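Local coordinates for protein glutathione S-transferase (Lodderomyces elongisporus, PDB 4IVF) that binds two molecules of glutathione per subunit and, as a member of the GST superfamily, probably acts as a glutathione transferase, at residues I23-V27 and L28-Y32; E109-I112 and F113-E117; Y186-R190 and L191-I195; S207-L211 and P212-K216. All blocks are in the same frame, centred on the assembly; numbering follows the deposited sequence.

Contact 1 belongs to the thioredoxin-like N-terminal domain, and contacts 2, 3 and 4 to the helical C-terminal domain. Contacts 1 and 4 meet across the domain boundary, their centres about 12 Å apart: E26 CB lies 3.5 Å from A213 O, and E26 CD packs on CG of K216. Contact 2 is on the other side of the chain's centre from both and joins the glutathione site through E117, at the dimer interface. Contact 3, centred about 19 Å from contact 2, approaches glutathione through R187, whose side chain is about 6 Å from a bound molecule. The F24 side chain of contact 1 stays about 13 Å from a bound glutathione, and contact 4 lies away from the binding residues.

Contact 1 of 4, residues I23-V27 and L28-Y32; sequences IFLEV and LGLDY
Y32 folds back over the last turn of helix 16-27, and its side chain can be followed along L25 to E26. Y32 CB lies at the limit of contact with L25 CD1. That methyl then sits over one face of the Y32 ring, 3.9 Å from its centroid, in a CH-pi contact shifted toward the CG end. Further out, Y32 CE1 rests on L25 CB at 3.8 Å. At the tip, Y32 OH gives a hydrogen bond of 2.9 Å to E26 OE2, entering on the anti side of the carboxylate, whose plane is turned 69° from the ring. E26 reaches this spot because its chain bends at CB-CG (chi2 -68°). The other L25 methyl, CD2, meets L30 CD1 at 3.8 Å, while L28 places CD1 over a face of the F24 ring. L85 of helix 78-89 packs against both L25 and L28. Beneath the side chains the helix is closed by L30 N bonding to L25 O (3.2 Å, almost straight at 177°) and G29 N to E26 O, with G29 at positive phi. This is a Schellman motif, ending the helix of the beta-alpha-beta crossover that joins parallel strands 8-12 and 32-36 of the thioredoxin-like domain.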
loop_
_atom_site.group_PDB
_atom_site.type_symbol
_atom_site.label_atom_id
_atom_site.label_comp_id
_atom_site.label_asym_id
_atom_site.label_seq_id
_atom_site.Cartn_x
_atom_site.Cartn_y
_atom_site.Cartn_z
ATOM N N ILE F 23 9.124 3.445 -15.334
ATOM C CA ILE F 23 10.259 2.526 -15.239
ATOM C C ILE F 23 9.843 1.058 -15.453
ATOM O O ILE F 23 10.487 0.335 -16.214
ATOM C CB ILE F 23 10.999 2.660 -13.899
ATOM C CG1 ILE F 23 11.705 4.018 -13.819
ATOM C CG2 ILE F 23 12.020 1.528 -13.736
ATOM C CD1 ILE F 23 12.198 4.355 -12.452
ATOM N N PHE F 24 8.778 0.607 -14.795
ATOM C CA PHE F 24 8.409 -0.803 -14.946
ATOM C C PHE F 24 7.959 -1.131 -16.361
ATOM O O PHE F 24 8.303 -2.187 -16.890
ATOM C CB PHE F 24 7.361 -1.270 -13.938
ATOM C CG PHE F 24 7.374 -2.751 -13.729
ATOM C CD1 PHE F 24 8.583 -3.424 -13.575
ATOM C CD2 PHE F 24 6.199 -3.477 -13.688
ATOM C CE1 PHE F 24 8.615 -4.805 -13.390
ATOM C CE2 PHE F 24 6.216 -4.848 -13.504
ATOM C CZ PHE F 24 7.433 -5.522 -13.352
ATOM N N LEU F 25 7.202 -0.222 -16.974
ATOM C CA LEU F 25 6.795 -0.402 -18.361
ATOM C C LEU F 25 8.013 -0.530 -19.278
ATOM O O LEU F 25 8.035 -1.378 -20.169
ATOM C CB LEU F 25 5.884 0.742 -18.823
ATOM C CG LEU F 25 4.479 0.795 -18.209
ATOM C CD1 LEU F 25 3.799 2.139 -18.504
ATOM C CD2 LEU F 25 3.617 -0.356 -18.720
ATOM N N GLU F 26 9.019 0.312 -19.057
ATOM C CA GLU F 26 10.231 0.269 -19.874
ATOM C C GLU F 26 10.993 -1.050 -19.670
ATOM O O GLU F 26 11.481 -1.654 -20.624
ATOM C CB GLU F 26 11.139 1.459 -19.560
ATOM C CG GLU F 26 10.601 2.812 -20.018
ATOM C CD GLU F 26 10.560 2.951 -21.533
ATOM O OE1 GLU F 26 11.175 2.122 -22.237
ATOM O OE2 GLU F 26 9.910 3.896 -22.024
ATOM N N VAL F 27 11.082 -1.486 -18.417
ATOM C CA VAL F 27 11.729 -2.740 -18.081
ATOM C C VAL F 27 11.035 -3.902 -18.786
ATOM O O VAL F 27 11.692 -4.792 -19.310
ATOM C CB VAL F 27 11.735 -2.963 -16.558
ATOM C CG1 VAL F 27 12.060 -4.410 -16.223
ATOM C CG2 VAL F 27 12.736 -2.033 -15.901
ATOM N N LEU F 28 9.705 -3.872 -18.823
ATOM C CA LEU F 28 8.937 -4.958 -19.432
ATOM C C LEU F 28 8.895 -4.889 -20.959
ATOM O O LEU F 28 8.366 -5.792 -21.602
ATOM C CB LEU F 28 7.508 -4.979 -18.894
ATOM C CG LEU F 28 7.244 -5.366 -17.446
ATOM C CD1 LEU F 28 5.778 -5.114 -17.132
ATOM C CD2 LEU F 28 7.585 -6.791 -17.228
ATOM N N GLY F 29 9.430 -3.813 -21.536
ATOM C CA GLY F 29 9.459 -3.657 -22.984
ATOM C C GLY F 29 8.098 -3.429 -23.628
ATOM O O GLY F 29 7.861 -3.862 -24.754
ATOM N N LEU F 30 7.209 -2.738 -22.919
ATOM C CA LEU F 30 5.834 -2.537 -23.380
ATOM C C LEU F 30 5.619 -1.175 -24.045
ATOM O O LEU F 30 6.123 -0.151 -23.579
ATOM C CB LEU F 30 4.854 -2.674 -22.213
ATOM C CG LEU F 30 4.658 -4.046 -21.572
ATOM C CD1 LEU F 30 4.095 -3.850 -20.173
ATOM C CD2 LEU F 30 3.730 -4.932 -22.411
ATOM N N ASP F 31 4.862 -1.175 -25.136
ATOM C CA ASP F 31 4.482 0.060 -25.806
ATOM C C ASP F 31 3.481 0.790 -24.934
ATOM O O ASP F 31 2.548 0.190 -24.400
ATOM C CB ASP F 31 3.839 -0.216 -27.171
ATOM C CG ASP F 31 4.825 -0.763 -28.196
ATOM O OD1 ASP F 31 6.037 -0.474 -28.092
ATOM O OD2 ASP F 31 4.376 -1.476 -29.121
ATOM N N TYR F 32 3.681 2.089 -24.780
ATOM C CA TYR F 32 2.726 2.888 -24.045
ATOM C C TYR F 32 2.747 4.338 -24.482
ATOM O O TYR F 32 3.715 4.806 -25.073
ATOM C CB TYR F 32 2.962 2.774 -22.544
ATOM C CG TYR F 32 4.240 3.401 -22.030
ATOM C CD1 TYR F 32 5.453 2.718 -22.102
ATOM C CD2 TYR F 32 4.225 4.661 -21.436
ATOM C CE1 TYR F 32 6.617 3.285 -21.615
ATOM C CE2 TYR F 32 5.381 5.235 -20.943
ATOM C CZ TYR F 32 6.573 4.544 -21.034
ATOM O OH TYR F 32 7.720 5.117 -20.542
#

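Contact 2 of 4, residues E109-I112 and F113-E117; sequences EYLI and FQVAE. With GSH (glutathione), chain J.
I112 overlaps the next turn of helix 102-131 with two branches: CD1 lies alongside V115 CG2 and CG2 beside A116 CB, both pairs at 4.2 Å. L111 does the same one residue earlier, its CD1 meeting V115 CG1. On another flank F113 sets CB against the carbonyl oxygen of E109, and its ring has CD of E117 at the edge, in plane; I150 and V153 of helix 137-159 touch the F113 side chain, and the F154 ring meets its ring. Main-chain bonds run regularly from F113 N to E109 O, Q114 N to Y110 O and V115 N to L111 O, the last 3.0 Å long and nearly straight at 168°. Toward 114-117 the helix widens into a pi-type turn. There E117 leaves with CG beside its own backbone N (chi1 -62°) and runs extended, carrying the carboxylate clear of the helix. E117 OE2 accepts a 2.9 Å hydrogen bond from N1 of glutathione. Q77 of the second subunit also bonds OE2, while R57 of that subunit forms a salt bridge with OE1 and N55 a hydrogen bond, so partners at both oxygens fix the group's rotation. T78, I58, R57 and Q77 of the second subunit hold the same glutathione. This recalls the shared site of many cytosolic GST dimers, where an acidic residue of one subunit meets the gamma-glutamyl amino group of glutathione held by the other.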
loop_
_atom_site.group_PDB
_atom_site.type_symbol
_atom_site.label_atom_id
_atom_site.label_comp_id
_atom_site.label_asym_id
_atom_site.label_seq_id
_atom_site.Cartn_x
_atom_site.Cartn_y
_atom_site.Cartn_z
ATOM N N GLU F 109 4.844 -8.437 0.199
ATOM C CA GLU F 109 5.058 -7.780 1.482
ATOM C C GLU F 109 5.930 -6.520 1.372
ATOM O O GLU F 109 5.668 -5.518 2.021
ATOM C CB GLU F 109 5.667 -8.752 2.492
ATOM C CG GLU F 109 6.185 -8.071 3.752
ATOM C CD GLU F 109 6.806 -9.051 4.725
ATOM O OE1 GLU F 109 6.535 -10.264 4.593
ATOM O OE2 GLU F 109 7.555 -8.608 5.624
ATOM N N TYR F 110 6.974 -6.564 0.556
ATOM C CA TYR F 110 7.875 -5.423 0.482
ATOM C C TYR F 110 7.326 -4.331 -0.453
ATOM O O TYR F 110 7.522 -3.131 -0.216
ATOM C CB TYR F 110 9.286 -5.877 0.094
ATOM C CG TYR F 110 9.918 -6.808 1.112
ATOM C CD1 TYR F 110 9.585 -6.727 2.466
ATOM C CD2 TYR F 110 10.851 -7.768 0.723
ATOM C CE1 TYR F 110 10.172 -7.590 3.400
ATOM C CE2 TYR F 110 11.435 -8.629 1.640
ATOM C CZ TYR F 110 11.093 -8.536 2.972
ATOM O OH TYR F 110 11.672 -9.397 3.869
ATOM N N LEU F 111 6.630 -4.749 -1.504
ATOM C CA LEU F 111 5.878 -3.810 -2.324
ATOM C C LEU F 111 4.876 -3.030 -1.470
ATOM O O LEU F 111 4.839 -1.805 -1.521
ATOM C CB LEU F 111 5.142 -4.520 -3.465
ATOM C CG LEU F 111 4.167 -3.602 -4.237
ATOM C CD1 LEU F 111 4.899 -2.487 -4.969
ATOM C CD2 LEU F 111 3.308 -4.393 -5.221
ATOM N N ILE F 112 4.062 -3.735 -0.690
ATOM C CA ILE F 112 3.055 -3.068 0.138
ATOM C C ILE F 112 3.716 -2.147 1.168
ATOM O O ILE F 112 3.273 -1.009 1.368
ATOM C CB ILE F 112 2.068 -4.069 0.809
ATOM C CG1 ILE F 112 1.255 -4.830 -0.247
ATOM C CG2 ILE F 112 1.144 -3.360 1.796
ATOM C CD1 ILE F 112 0.710 -3.970 -1.339
ATOM N N PHE F 113 4.801 -2.625 1.779
ATOM C CA PHE F 113 5.612 -1.825 2.699
ATOM C C PHE F 113 6.046 -0.507 2.049
ATOM O O PHE F 113 5.969 0.553 2.664
ATOM C CB PHE F 113 6.842 -2.625 3.151
ATOM C CG PHE F 113 7.765 -1.880 4.097
ATOM C CD1 PHE F 113 7.263 -1.054 5.088
ATOM C CD2 PHE F 113 9.141 -2.050 4.012
ATOM C CE1 PHE F 113 8.121 -0.389 5.956
ATOM C CE2 PHE F 113 9.999 -1.394 4.881
ATOM C CZ PHE F 113 9.484 -0.560 5.855
ATOM N N GLN F 114 6.503 -0.576 0.805
ATOM C CA GLN F 114 6.862 0.630 0.077
ATOM C C GLN F 114 5.653 1.564 -0.096
ATOM O O GLN F 114 5.731 2.725 0.274
ATOM C CB GLN F 114 7.494 0.293 -1.282
ATOM C CG GLN F 114 8.177 1.490 -1.960
ATOM C CD GLN F 114 7.175 2.521 -2.488
ATOM O OE1 GLN F 114 6.228 2.175 -3.199
ATOM N NE2 GLN F 114 7.367 3.783 -2.113
ATOM N N VAL F 115 4.550 1.071 -0.667
ATOM C CA VAL F 115 3.398 1.947 -0.925
ATOM C C VAL F 115 2.670 2.365 0.353
ATOM O O VAL F 115 1.984 3.387 0.384
ATOM C CB VAL F 115 2.380 1.337 -1.930
ATOM C CG1 VAL F 115 3.082 0.931 -3.234
ATOM C CG2 VAL F 115 1.627 0.151 -1.313
ATOM N N ALA F 116 2.823 1.583 1.416
ATOM C CA ALA F 116 2.092 1.850 2.652
ATOM C C ALA F 116 2.866 2.682 3.671
ATOM O O ALA F 116 2.263 3.323 4.539
ATOM C CB ALA F 116 1.609 0.553 3.288
ATOM N N GLU F 117 4.193 2.676 3.590
ATOM C CA GLU F 117 4.972 3.441 4.564
ATOM C C GLU F 117 6.027 4.342 3.921
ATOM O O GLU F 117 6.110 5.527 4.233
ATOM C CB GLU F 117 5.528 2.521 5.671
ATOM C CG GLU F 117 4.378 1.852 6.445
ATOM C CD GLU F 117 4.807 0.816 7.478
ATOM O OE1 GLU F 117 5.617 1.146 8.357
ATOM O OE2 GLU F 117 4.299 -0.324 7.424
HETATM N N1 GSH J . 1.487 -0.685 6.966
HETATM C CA1 GSH J . 1.363 -1.571 8.089
HETATM C C1 GSH J . 0.289 -2.531 7.848
HETATM O O11 GSH J . 0.301 -3.618 8.446
HETATM O O12 GSH J . -0.650 -2.277 7.055
HETATM C CB1 GSH J . 1.024 -0.757 9.319
HETATM C CG1 GSH J . 1.404 -1.494 10.534
HETATM C CD1 GSH J . 1.276 -0.613 11.768
HETATM O OE1 GSH J . 1.075 0.615 11.691
HETATM N N2 GSH J . 1.412 -1.264 13.114
HETATM C CA2 GSH J . 1.296 -0.468 14.315
HETATM C C2 GSH J . 2.531 -0.690 15.137
HETATM O O2 GSH J . 3.002 -1.830 15.206
HETATM C CB2 GSH J . 0.127 -0.911 15.084
HETATM S SG2 GSH J . -1.352 -0.836 14.115
HETATM N N3 GSH J . 3.137 0.437 15.839
HETATM C CA3 GSH J . 4.332 0.266 16.655
HETATM C C3 GSH J . 5.454 1.103 16.157
HETATM O O31 GSH J . 5.363 1.678 15.039
HETATM O O32 GSH J . 6.506 1.244 16.861
#

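Contact 3 of 4, residues Y186-R190 and L191-I195; sequences YRLSR and LEIDI
L188 and I193 meet round a Schellman-type turn in the connection between helices 176-185 and 199-209 of the helical GST domain. The oxygen of L188 takes the amide of I193 at 3.1 Å (151°), the donor standing above the carbonyl plane, and a weak bond from L191 N. S189 O receives E192 N at 2.9 Å, again from well above the plane. Together these bonds turn the chain at E192, whose phi is positive (57°). One residue back, R190 N bonds to R187 O. D194 is satisfied from just beyond the turn: OD1 accepts from N196 N, and its carbonyl oxygen from Q197 NE2. On the polar flank the R187 and R190 guanidinium groups lie face over face, each CZ 3.3 Å above the plane of the other; R187 NH2 also makes a weak bond to P14 O, and R190 packs on F230 of the apparent C-terminal tag. L191 leans on N126 and F130 of helix 102-131. The apolar end belongs to L188, with Q122 and Y151 nearby: its two methyls part, CD2 resting on I193 CG2 at 4.0 Å, and CD1 lying across I195 at about a right angle, 3.9 Å from I195 CB.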
loop_
_atom_site.group_PDB
_atom_site.type_symbol
_atom_site.label_atom_id
_atom_site.label_comp_id
_atom_site.label_asym_id
_atom_site.label_seq_id
_atom_site.Cartn_x
_atom_site.Cartn_y
_atom_site.Cartn_z
ATOM N N TYR F 186 14.941 7.924 -5.544
ATOM C CA TYR F 186 15.377 8.956 -6.459
ATOM C C TYR F 186 15.161 10.359 -5.873
ATOM O O TYR F 186 15.878 11.295 -6.217
ATOM C CB TYR F 186 14.611 8.789 -7.767
ATOM C CG TYR F 186 15.005 9.746 -8.850
ATOM C CD1 TYR F 186 16.167 9.555 -9.578
ATOM C CD2 TYR F 186 14.206 10.839 -9.158
ATOM C CE1 TYR F 186 16.532 10.439 -10.578
ATOM C CE2 TYR F 186 14.561 11.723 -10.159
ATOM C CZ TYR F 186 15.720 11.519 -10.866
ATOM O OH TYR F 186 16.072 12.404 -11.860
ATOM N N ARG F 187 14.190 10.488 -4.968
ATOM C CA ARG F 187 13.818 11.790 -4.415
ATOM C C ARG F 187 14.544 12.166 -3.112
ATOM O O ARG F 187 14.352 13.275 -2.595
ATOM C CB ARG F 187 12.307 11.852 -4.190
ATOM C CG ARG F 187 11.490 12.265 -5.403
ATOM C CD ARG F 187 11.511 13.769 -5.565
ATOM N NE ARG F 187 10.455 14.218 -6.459
ATOM C CZ ARG F 187 10.574 14.293 -7.780
ATOM N NH1 ARG F 187 11.710 13.939 -8.375
ATOM N NH2 ARG F 187 9.552 14.726 -8.508
ATOM N N LEU F 188 15.366 11.257 -2.588
ATOM C CA LEU F 188 16.088 11.506 -1.341
ATOM C C LEU F 188 17.044 12.685 -1.453
ATOM O O LEU F 188 17.276 13.402 -0.482
ATOM C CB LEU F 188 16.855 10.256 -0.892
ATOM C CG LEU F 188 16.041 9.134 -0.220
ATOM C CD1 LEU F 188 16.924 7.922 0.155
ATOM C CD2 LEU F 188 15.313 9.656 1.014
ATOM N N SER F 189 17.601 12.885 -2.638
ATOM C CA SER F 189 18.563 13.955 -2.843
ATOM C C SER F 189 17.958 15.334 -2.575
ATOM O O SER F 189 18.659 16.226 -2.109
ATOM C CB SER F 189 19.141 13.899 -4.256
ATOM O OG SER F 189 18.121 14.096 -5.224
ATOM N N ARG F 190 16.666 15.508 -2.855
ATOM C CA ARG F 190 16.005 16.792 -2.608
ATOM C C ARG F 190 15.996 17.162 -1.124
ATOM O O ARG F 190 16.047 18.357 -0.763
ATOM C CB ARG F 190 14.576 16.804 -3.162
ATOM C CG ARG F 190 14.504 16.701 -4.676
ATOM C CD ARG F 190 13.118 17.049 -5.207
ATOM N NE ARG F 190 13.065 16.951 -6.665
ATOM C CZ ARG F 190 12.016 17.303 -7.402
ATOM N NH1 ARG F 190 10.924 17.774 -6.814
ATOM N NH2 ARG F 190 12.060 17.202 -8.728
ATOM N N LEU F 191 15.934 16.144 -0.269
ATOM C CA LEU F 191 15.985 16.351 1.176
ATOM C C LEU F 191 17.426 16.342 1.710
ATOM O O LEU F 191 17.647 16.359 2.918
ATOM C CB LEU F 191 15.174 15.280 1.902
ATOM C CG LEU F 191 13.686 15.141 1.564
ATOM C CD1 LEU F 191 13.152 13.837 2.154
ATOM C CD2 LEU F 191 12.863 16.351 2.047
ATOM N N GLU F 192 18.399 16.320 0.808
ATOM C CA GLU F 192 19.807 16.199 1.195
ATOM C C GLU F 192 20.088 14.951 2.035
ATOM O O GLU F 192 20.994 14.928 2.863
ATOM C CB GLU F 192 20.313 17.470 1.884
ATOM C CG GLU F 192 20.219 18.653 0.974
ATOM C CD GLU F 192 20.807 19.922 1.537
ATOM O OE1 GLU F 192 20.942 20.075 2.768
ATOM O OE2 GLU F 192 21.127 20.790 0.715
ATOM N N ILE F 193 19.297 13.911 1.811
ATOM C CA ILE F 193 19.569 12.619 2.415
ATOM C C ILE F 193 20.386 11.771 1.440
ATOM O O ILE F 193 19.911 11.383 0.372
ATOM C CB ILE F 193 18.274 11.901 2.804
ATOM C CG1 ILE F 193 17.585 12.652 3.940
ATOM C CG2 ILE F 193 18.561 10.477 3.241
ATOM C CD1 ILE F 193 16.156 12.164 4.205
ATOM N N ASP F 194 21.636 11.515 1.801
ATOM C CA ASP F 194 22.508 10.722 0.963
ATOM C C ASP F 194 22.159 9.259 1.207
ATOM O O ASP F 194 22.282 8.773 2.330
ATOM C CB ASP F 194 23.967 10.997 1.345
ATOM C CG ASP F 194 24.959 10.325 0.409
ATOM O OD1 ASP F 194 24.550 9.565 -0.505
ATOM O OD2 ASP F 194 26.163 10.553 0.599
ATOM N N ILE F 195 21.727 8.558 0.162
ATOM C CA ILE F 195 21.332 7.162 0.310
ATOM C C ILE F 195 22.570 6.270 0.535
ATOM O O ILE F 195 22.453 5.110 0.919
ATOM C CB ILE F 195 20.514 6.679 -0.904
ATOM C CG1 ILE F 195 19.820 5.350 -0.601
ATOM C CG2 ILE F 195 21.401 6.578 -2.134
ATOM C CD1 ILE F 195 19.078 4.762 -1.778
#

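Contact 4 of 4, residues S207-L211 and P212-K216; sequences SLLKL and PAVQK
V214 fills the inside of the bend between helices 199-209 and 212-217, with leucines of the preceding turn on its methyls. V214 CG2 touches L211 CB at 4.0 Å and, more loosely, L208 CD2; V214 CG1 faces L209 CD2 at 4.3 Å. With CG1 anti to the backbone N (chi1 163°), the two methyls straddle the carbonyl oxygen of L208, which lies 3.3 Å from V214 CB. Outward from this centre, L211 occupies the N-cap position and P212 opens the new helix, its ring nitrogen having no hydrogen to give. L211 O starts the helical bonding: Q215 N reaches it at 3.1 Å, nearly straight at 172°, and V214 N adds a weak bond. At the rim the Q215 chain, extended beyond CG, carries NE2 back to bond L209 O at 2.9 Å. The bond lies in the L209 carbonyl plane and only 11° out of the Q215 amide plane, tying a side chain of the second helix to the end of the first. Around the bend, F179 of helix 176-185 packs on L208, and L182 of the same helix on both L208 and V214. I23 reaches V214 too, placing the elbow where the helical domain meets helix 16-27, which follows strand 8-12.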
loop_
_atom_site.group_PDB
_atom_site.type_symbol
_atom_site.label_atom_id
_atom_site.label_comp_id
_atom_site.label_asym_id
_atom_site.label_seq_id
_atom_site.Cartn_x
_atom_site.Cartn_y
_atom_site.Cartn_z
ATOM N N SER F 207 23.320 0.321 -8.956
ATOM C CA SER F 207 23.125 -0.743 -9.940
ATOM C C SER F 207 21.900 -0.503 -10.825
ATOM O O SER F 207 21.951 -0.698 -12.044
ATOM C CB SER F 207 23.007 -2.096 -9.245
ATOM O OG SER F 207 24.277 -2.532 -8.805
ATOM N N LEU F 208 20.801 -0.085 -10.209
ATOM C CA LEU F 208 19.577 0.182 -10.962
ATOM C C LEU F 208 19.705 1.355 -11.947
ATOM O O LEU F 208 19.189 1.292 -13.064
ATOM C CB LEU F 208 18.395 0.374 -10.012
ATOM C CG LEU F 208 17.900 -0.966 -9.471
ATOM C CD1 LEU F 208 17.187 -0.818 -8.139
ATOM C CD2 LEU F 208 16.972 -1.597 -10.495
ATOM N N LEU F 209 20.414 2.409 -11.553
ATOM C CA LEU F 209 20.532 3.580 -12.419
ATOM C C LEU F 209 21.420 3.303 -13.617
ATOM O O LEU F 209 21.476 4.102 -14.549
ATOM C CB LEU F 209 21.098 4.762 -11.665
ATOM C CG LEU F 209 20.306 5.342 -10.507
ATOM C CD1 LEU F 209 21.176 6.408 -9.891
ATOM C CD2 LEU F 209 19.011 5.932 -10.996
ATOM N N LYS F 210 22.117 2.173 -13.594
ATOM C CA LYS F 210 22.973 1.804 -14.709
ATOM C C LYS F 210 22.145 1.178 -15.818
ATOM O O LYS F 210 22.580 1.116 -16.959
ATOM C CB LYS F 210 24.066 0.828 -14.268
ATOM C CG LYS F 210 25.125 1.423 -13.368
ATOM C CD LYS F 210 26.246 0.415 -13.148
ATOM C CE LYS F 210 27.464 1.059 -12.507
ATOM N NZ LYS F 210 28.616 0.114 -12.463
ATOM N N LEU F 211 20.948 0.718 -15.477
ATOM C CA LEU F 211 20.061 0.088 -16.451
ATOM C C LEU F 211 19.440 1.136 -17.363
ATOM O O LEU F 211 18.853 2.113 -16.889
ATOM C CB LEU F 211 18.945 -0.691 -15.751
ATOM C CG LEU F 211 19.317 -1.622 -14.595
ATOM C CD1 LEU F 211 18.123 -2.484 -14.217
ATOM C CD2 LEU F 211 20.519 -2.477 -14.933
ATOM N N PRO F 212 19.578 0.939 -18.680
ATOM C CA PRO F 212 18.998 1.846 -19.676
ATOM C C PRO F 212 17.477 2.023 -19.515
ATOM O O PRO F 212 17.000 3.138 -19.664
ATOM C CB PRO F 212 19.331 1.157 -21.004
ATOM C CG PRO F 212 20.547 0.350 -20.708
ATOM C CD PRO F 212 20.379 -0.129 -19.300
ATOM N N ALA F 213 16.738 0.960 -19.203
ATOM C CA ALA F 213 15.291 1.083 -18.991
ATOM C C ALA F 213 14.939 1.948 -17.780
ATOM O O ALA F 213 13.879 2.570 -17.742
ATOM C CB ALA F 213 14.650 -0.268 -18.857
ATOM N N VAL F 214 15.813 1.978 -16.781
ATOM C CA VAL F 214 15.550 2.808 -15.609
ATOM C C VAL F 214 15.771 4.273 -15.971
ATOM O O VAL F 214 14.923 5.124 -15.704
ATOM C CB VAL F 214 16.431 2.407 -14.404
ATOM C CG1 VAL F 214 16.442 3.500 -13.362
ATOM C CG2 VAL F 214 15.941 1.088 -13.796
ATOM N N GLN F 215 16.911 4.550 -16.596
ATOM C CA GLN F 215 17.248 5.890 -17.024
ATOM C C GLN F 215 16.150 6.477 -17.906
ATOM O O GLN F 215 15.847 7.655 -17.809
ATOM C CB GLN F 215 18.570 5.877 -17.785
ATOM C CG GLN F 215 19.745 5.329 -16.996
ATOM C CD GLN F 215 20.961 5.137 -17.869
ATOM O OE1 GLN F 215 20.989 5.609 -19.003
ATOM N NE2 GLN F 215 21.971 4.434 -17.354
ATOM N N LYS F 216 15.549 5.643 -18.750
ATOM C CA LYS F 216 14.495 6.087 -19.653
ATOM C C LYS F 216 13.208 6.409 -18.890
ATOM O O LYS F 216 12.624 7.469 -19.083
ATOM C CB LYS F 216 14.242 5.047 -20.747
ATOM C CG LYS F 216 13.069 5.377 -21.674
ATOM C CD LYS F 216 13.311 6.650 -22.458
ATOM C CE LYS F 216 12.120 6.984 -23.322
ATOM N NZ LYS F 216 12.241 8.350 -23.925
#